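Zn-dependent hydrolase, glyoxylase (Echinicola vietnamensis, PDB 6T5K) probably hydrolyses beta-lactam antibiotics to substituted beta-amino acids, as a zinc-dependent class B metallo-beta-lactamase. Local coordinates at residues Leu183-Gly188 and Glu200-Thr205; Pro214-Val219 and Thr230-Thr235. All coordinates share one frame; numbering follows the deposited sequence.

Contact 1 of 2, residues Leu183-Gly188 and Glu200-Thr205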
# COMPACT_ATOMS: atom_id res chain seq x y z
N LEU A 183 -2.36 -6.50 5.09
CA LEU A 183 -1.77 -7.71 5.66
C LEU A 183 -0.98 -7.41 6.92
O LEU A 183 -0.80 -8.32 7.74
CB LEU A 183 -0.82 -8.30 4.61
CG LEU A 183 -0.01 -9.56 4.87
CD1 LEU A 183 -0.91 -10.72 5.08
CD2 LEU A 183 0.93 -9.72 3.68
N ILE A 184 -0.48 -6.19 7.07
CA ILE A 184 0.30 -5.80 8.24
C ILE A 184 -0.51 -4.84 9.08
O ILE A 184 -1.06 -3.86 8.56
CB ILE A 184 1.66 -5.20 7.86
CG1 ILE A 184 2.47 -6.19 6.99
CG2 ILE A 184 2.41 -4.75 9.13
CD1 ILE A 184 2.65 -7.55 7.62
N LYS A 185 -0.60 -5.13 10.39
CA LYS A 185 -1.29 -4.30 11.36
C LYS A 185 -0.35 -3.32 12.04
O LYS A 185 0.84 -3.60 12.24
CB LYS A 185 -1.96 -5.14 12.44
CG LYS A 185 -2.94 -6.13 11.87
CD LYS A 185 -4.02 -5.45 11.07
CE LYS A 185 -5.16 -6.43 10.72
NZ LYS A 185 -6.23 -5.81 9.96
N ALA A 186 -0.88 -2.15 12.38
CA ALA A 186 -0.17 -1.23 13.25
C ALA A 186 0.07 -1.88 14.61
O ALA A 186 -0.70 -2.75 15.04
CB ALA A 186 -0.98 0.05 13.44
N ASN A 187 1.13 -1.44 15.28
CA ASN A 187 1.45 -1.98 16.60
C ASN A 187 0.27 -1.77 17.55
O ASN A 187 -0.25 -0.66 17.68
CB ASN A 187 2.71 -1.31 17.15
CG ASN A 187 3.35 -2.10 18.28
OD1 ASN A 187 3.18 -3.32 18.38
ND2 ASN A 187 4.09 -1.41 19.13
N GLY A 188 -0.16 -2.85 18.20
CA GLY A 188 -1.26 -2.79 19.13
C GLY A 188 -2.64 -2.77 18.49
O GLY A 188 -3.64 -2.73 19.23
N GLU A 200 -5.42 -18.74 9.02
CA GLU A 200 -4.43 -19.81 9.14
C GLU A 200 -3.16 -19.45 8.40
O GLU A 200 -2.06 -19.62 8.92
CB GLU A 200 -4.99 -21.11 8.59
CG GLU A 200 -6.10 -21.70 9.44
CD GLU A 200 -7.41 -20.96 9.38
OE1 GLU A 200 -7.79 -20.53 8.28
OE2 GLU A 200 -8.09 -20.86 10.45
N ALA A 201 -3.31 -18.89 7.19
CA ALA A 201 -2.14 -18.56 6.39
C ALA A 201 -1.44 -17.33 6.93
O ALA A 201 -0.23 -17.18 6.74
CB ALA A 201 -2.55 -18.29 4.95
N TRP A 202 -2.19 -16.40 7.51
CA TRP A 202 -1.68 -15.06 7.82
C TRP A 202 -0.36 -15.06 8.56
O TRP A 202 0.58 -14.40 8.10
CB TRP A 202 -2.76 -14.31 8.61
CG TRP A 202 -2.67 -12.81 8.57
CD1 TRP A 202 -1.53 -12.03 8.57
CD2 TRP A 202 -3.77 -11.90 8.56
NE1 TRP A 202 -1.87 -10.69 8.56
CE2 TRP A 202 -3.24 -10.59 8.53
CE3 TRP A 202 -5.17 -12.06 8.55
CZ2 TRP A 202 -4.05 -9.46 8.50
CZ3 TRP A 202 -5.95 -10.93 8.54
CH2 TRP A 202 -5.39 -9.66 8.50
N PRO A 203 -0.20 -15.77 9.68
CA PRO A 203 1.09 -15.69 10.38
C PRO A 203 2.21 -16.31 9.56
O PRO A 203 3.37 -15.88 9.68
CB PRO A 203 0.86 -16.46 11.69
CG PRO A 203 -0.28 -17.39 11.42
CD PRO A 203 -1.17 -16.61 10.41
N VAL A 204 1.91 -17.36 8.79
CA VAL A 204 2.91 -17.99 7.95
C VAL A 204 3.41 -17.01 6.89
O VAL A 204 4.61 -16.88 6.66
CB VAL A 204 2.33 -19.27 7.30
CG1 VAL A 204 3.32 -19.93 6.33
CG2 VAL A 204 1.91 -20.26 8.38
N THR A 205 2.47 -16.34 6.21
CA THR A 205 2.83 -15.31 5.24
C THR A 205 3.67 -14.21 5.86
O THR A 205 4.69 -13.81 5.29
CB THR A 205 1.52 -14.75 4.68
OG1 THR A 205 0.82 -15.83 4.05
CG2 THR A 205 1.78 -13.60 3.71
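In the alpha-beta/beta-alpha fold of the metallo-beta-lactamases, the loop directly after the zinc ligand Cys182 is fastened to the start of helix 201-212 by Leu183 and Trp202. The indole meets Leu183 in two ways, polar and apolar. Its NE1 donates a hydrogen bond of 2.7 Å to Leu183 O, arriving in the carbonyl plane on a lone pair. The bond is short but bent (N-H...O 143°), and the oxygen is tilted 17° out of the indole plane. This gives the ring nitrogen an acceptor within a buried contact and ties the indole to the backbone just beyond the cysteine. The side chain of the same leucine runs past the indole in the opposite direction: with CG anti to the backbone N (chi1 179°), its CD1 comes over one face of the indole, 4.0 Å from the centroid of the five-membered ring, in a CH-pi contact. Further along the ring, Lys185 crosses at about a right angle, its CE 3.9 Å from Trp202 CZ2; a bend at chi2 brings the chain to this six-membered part. The lysine NZ is hydrogen-bonded to Lys191 O, and its side chain comes within about 7 Å of a zinc ion. In related B1 enzymes the lysine three residues after the zinc cysteine commonly meets the substrate carboxylate, and Lys185 holds that place in the sequence. Trp202 also stacks on Phe239 and touches the zinc ligand His163, so the indole forms a second-shell link between the metal site and two helices. One turn along, Thr205 hydrogen-bonds through OG1 to Glu161 O, while its methyl CG2 packs 4.0 Å from Leu183 CD2.

Contact 2 of 2, residues Pro214-Val219 and Thr230-Thr235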
# COMPACT_ATOMS: atom_id res chain seq x y z
N PRO A 214 14.91 -8.88 6.72
CA PRO A 214 15.34 -8.70 8.11
C PRO A 214 15.91 -7.34 8.41
O PRO A 214 16.00 -6.97 9.60
CB PRO A 214 16.40 -9.79 8.30
CG PRO A 214 16.91 -10.03 6.88
CD PRO A 214 15.69 -9.90 6.01
N ASN A 215 16.24 -6.55 7.40
CA ASN A 215 16.88 -5.27 7.61
C ASN A 215 15.93 -4.10 7.50
O ASN A 215 16.38 -2.95 7.51
CB ASN A 215 18.02 -5.08 6.61
CG ASN A 215 19.00 -6.23 6.64
OD1 ASN A 215 19.25 -6.91 5.62
ND2 ASN A 215 19.49 -6.53 7.84
N LEU A 216 14.62 -4.35 7.44
CA LEU A 216 13.67 -3.26 7.30
C LEU A 216 13.85 -2.24 8.42
O LEU A 216 13.99 -2.59 9.60
CB LEU A 216 12.25 -3.78 7.33
CG LEU A 216 11.83 -4.46 6.03
CD1 LEU A 216 10.52 -5.19 6.27
CD2 LEU A 216 11.69 -3.45 4.92
N ARG A 217 13.70 -0.97 8.05
CA ARG A 217 13.70 0.13 9.00
C ARG A 217 12.34 0.74 9.20
O ARG A 217 12.09 1.29 10.27
CB ARG A 217 14.66 1.23 8.54
CG ARG A 217 16.06 0.71 8.47
CD ARG A 217 17.10 1.78 8.55
NE ARG A 217 17.20 2.52 7.31
CZ ARG A 217 17.91 2.14 6.25
NH1 ARG A 217 18.58 1.00 6.26
NH2 ARG A 217 17.95 2.91 5.16
N LEU A 218 11.47 0.66 8.20
CA LEU A 218 10.16 1.29 8.27
C LEU A 218 9.15 0.34 7.64
O LEU A 218 9.37 -0.16 6.54
CB LEU A 218 10.14 2.64 7.53
CG LEU A 218 8.82 3.44 7.52
CD1 LEU A 218 8.50 4.01 8.87
CD2 LEU A 218 8.97 4.53 6.48
N VAL A 219 8.04 0.12 8.36
CA VAL A 219 6.94 -0.72 7.91
C VAL A 219 5.67 0.11 7.98
O VAL A 219 5.34 0.65 9.05
CB VAL A 219 6.83 -1.99 8.79
CG1 VAL A 219 5.62 -2.83 8.40
CG2 VAL A 219 8.09 -2.82 8.67
N THR A 230 8.93 -4.00 14.32
CA THR A 230 7.96 -4.38 15.34
C THR A 230 6.62 -4.76 14.72
O THR A 230 5.95 -5.69 15.18
CB THR A 230 7.75 -3.20 16.29
OG1 THR A 230 8.98 -2.89 16.95
CG2 THR A 230 6.70 -3.48 17.33
N LEU A 231 6.17 -4.01 13.71
CA LEU A 231 4.84 -4.26 13.16
C LEU A 231 4.71 -5.66 12.59
O LEU A 231 3.63 -6.27 12.66
CB LEU A 231 4.49 -3.25 12.08
CG LEU A 231 3.87 -1.95 12.60
CD1 LEU A 231 4.85 -1.22 13.47
CD2 LEU A 231 3.45 -1.03 11.48
N LEU A 232 5.79 -6.17 11.99
CA LEU A 232 5.75 -7.52 11.44
C LEU A 232 5.62 -8.54 12.55
O LEU A 232 4.81 -9.47 12.45
CB LEU A 232 7.00 -7.82 10.63
CG LEU A 232 7.24 -6.92 9.42
CD1 LEU A 232 8.51 -7.38 8.64
CD2 LEU A 232 6.03 -6.84 8.48
N HIS A 233 6.40 -8.39 13.60
CA HIS A 233 6.34 -9.31 14.72
C HIS A 233 5.01 -9.21 15.45
O HIS A 233 4.44 -10.24 15.83
CB HIS A 233 7.51 -9.03 15.65
CG HIS A 233 8.83 -9.19 14.98
ND1 HIS A 233 9.92 -8.40 15.28
CD2 HIS A 233 9.23 -10.03 14.00
CE1 HIS A 233 10.95 -8.77 14.53
NE2 HIS A 233 10.54 -9.75 13.73
N TYR A 234 4.52 -7.99 15.65
CA TYR A 234 3.21 -7.80 16.25
C TYR A 234 2.13 -8.51 15.45
O TYR A 234 1.26 -9.18 16.02
CB TYR A 234 2.89 -6.31 16.34
CG TYR A 234 1.51 -6.13 16.89
CD1 TYR A 234 1.27 -6.33 18.24
CD2 TYR A 234 0.44 -5.82 16.07
CE1 TYR A 234 -0.01 -6.22 18.75
CE2 TYR A 234 -0.85 -5.74 16.56
CZ TYR A 234 -1.07 -5.94 17.89
OH TYR A 234 -2.35 -5.84 18.39
N THR A 235 2.16 -8.36 14.13
CA THR A 235 1.12 -8.93 13.29
C THR A 235 1.17 -10.45 13.32
O THR A 235 0.14 -11.11 13.42
CB THR A 235 1.25 -8.43 11.86
OG1 THR A 235 1.08 -7.01 11.86
CG2 THR A 235 0.19 -9.03 10.99
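Val219, at the start of strand 218-221, packs against Leu231 and Leu232 in the first turn of helix 230-239, and apolar side chains make most of the contact. Val219 CG1 stands anti to the backbone N (chi1 176°), a setting that lets this one methyl reach both leucines: it lies 3.9 Å from Leu231 CB and 4.0 Å from Leu232 CD2. The side chains of Val219 and Leu231 pass each other pointing in opposite directions. The other branch of Leu232 serves a second partner, its CD1 meeting Leu216 CD1 at 3.8 Å where the two side chains cross nearly at right angles. Leu232 is thus shared out, one methyl to the strand and the other to the loop leading into it.

A different kind of contact joins the backbone of the strand to the helix: Leu231 CD2 rests 3.5 Å from Val219 O, a van der Waals approach to a carbonyl oxygen.

Hydrogen bonding belongs to the helix itself. Leu231 O accepts from Thr235 N at 2.9 Å and from Thr235 OG1 at 2.8 Å, the two donors coming from opposite faces of the carbonyl plane. Thr235 OG1 in addition accepts from Lys185 N, so the threonine hydroxyl connects this helical turn to the loop after Cys182.

Strand 218-221 is an outermost strand of the five-stranded sheet and runs parallel to strand 177-181. Leu216 and Leu232 both reach Leu178 of that neighbour, and Leu232 also touches Ile209 of helix 201-212, placing helix 230-239 over side chains of these last two strands, beside helix 201-212.

In the fold
Both segments of contact 1 precede those of contact 2 in the sequence, and the centres of the two contacts lie 11 Å apart on the same side of the molecule. Helix 201-212 connects them: it begins in contact 1 and leads into strand 218-221 of contact 2, which lies parallel to strand 177-181, making a beta-alpha-beta crossover. The two contacts touch directly, through packing of Lys185 O on Leu231 CG and of Ala186 O on Tyr234 CE2. Helix 230-239 therefore abuts the zinc-proximal loop 183-188 and packs on side chains of the outer strand 218-221, tying the surroundings of Cys182 to the C-terminal part of the fold.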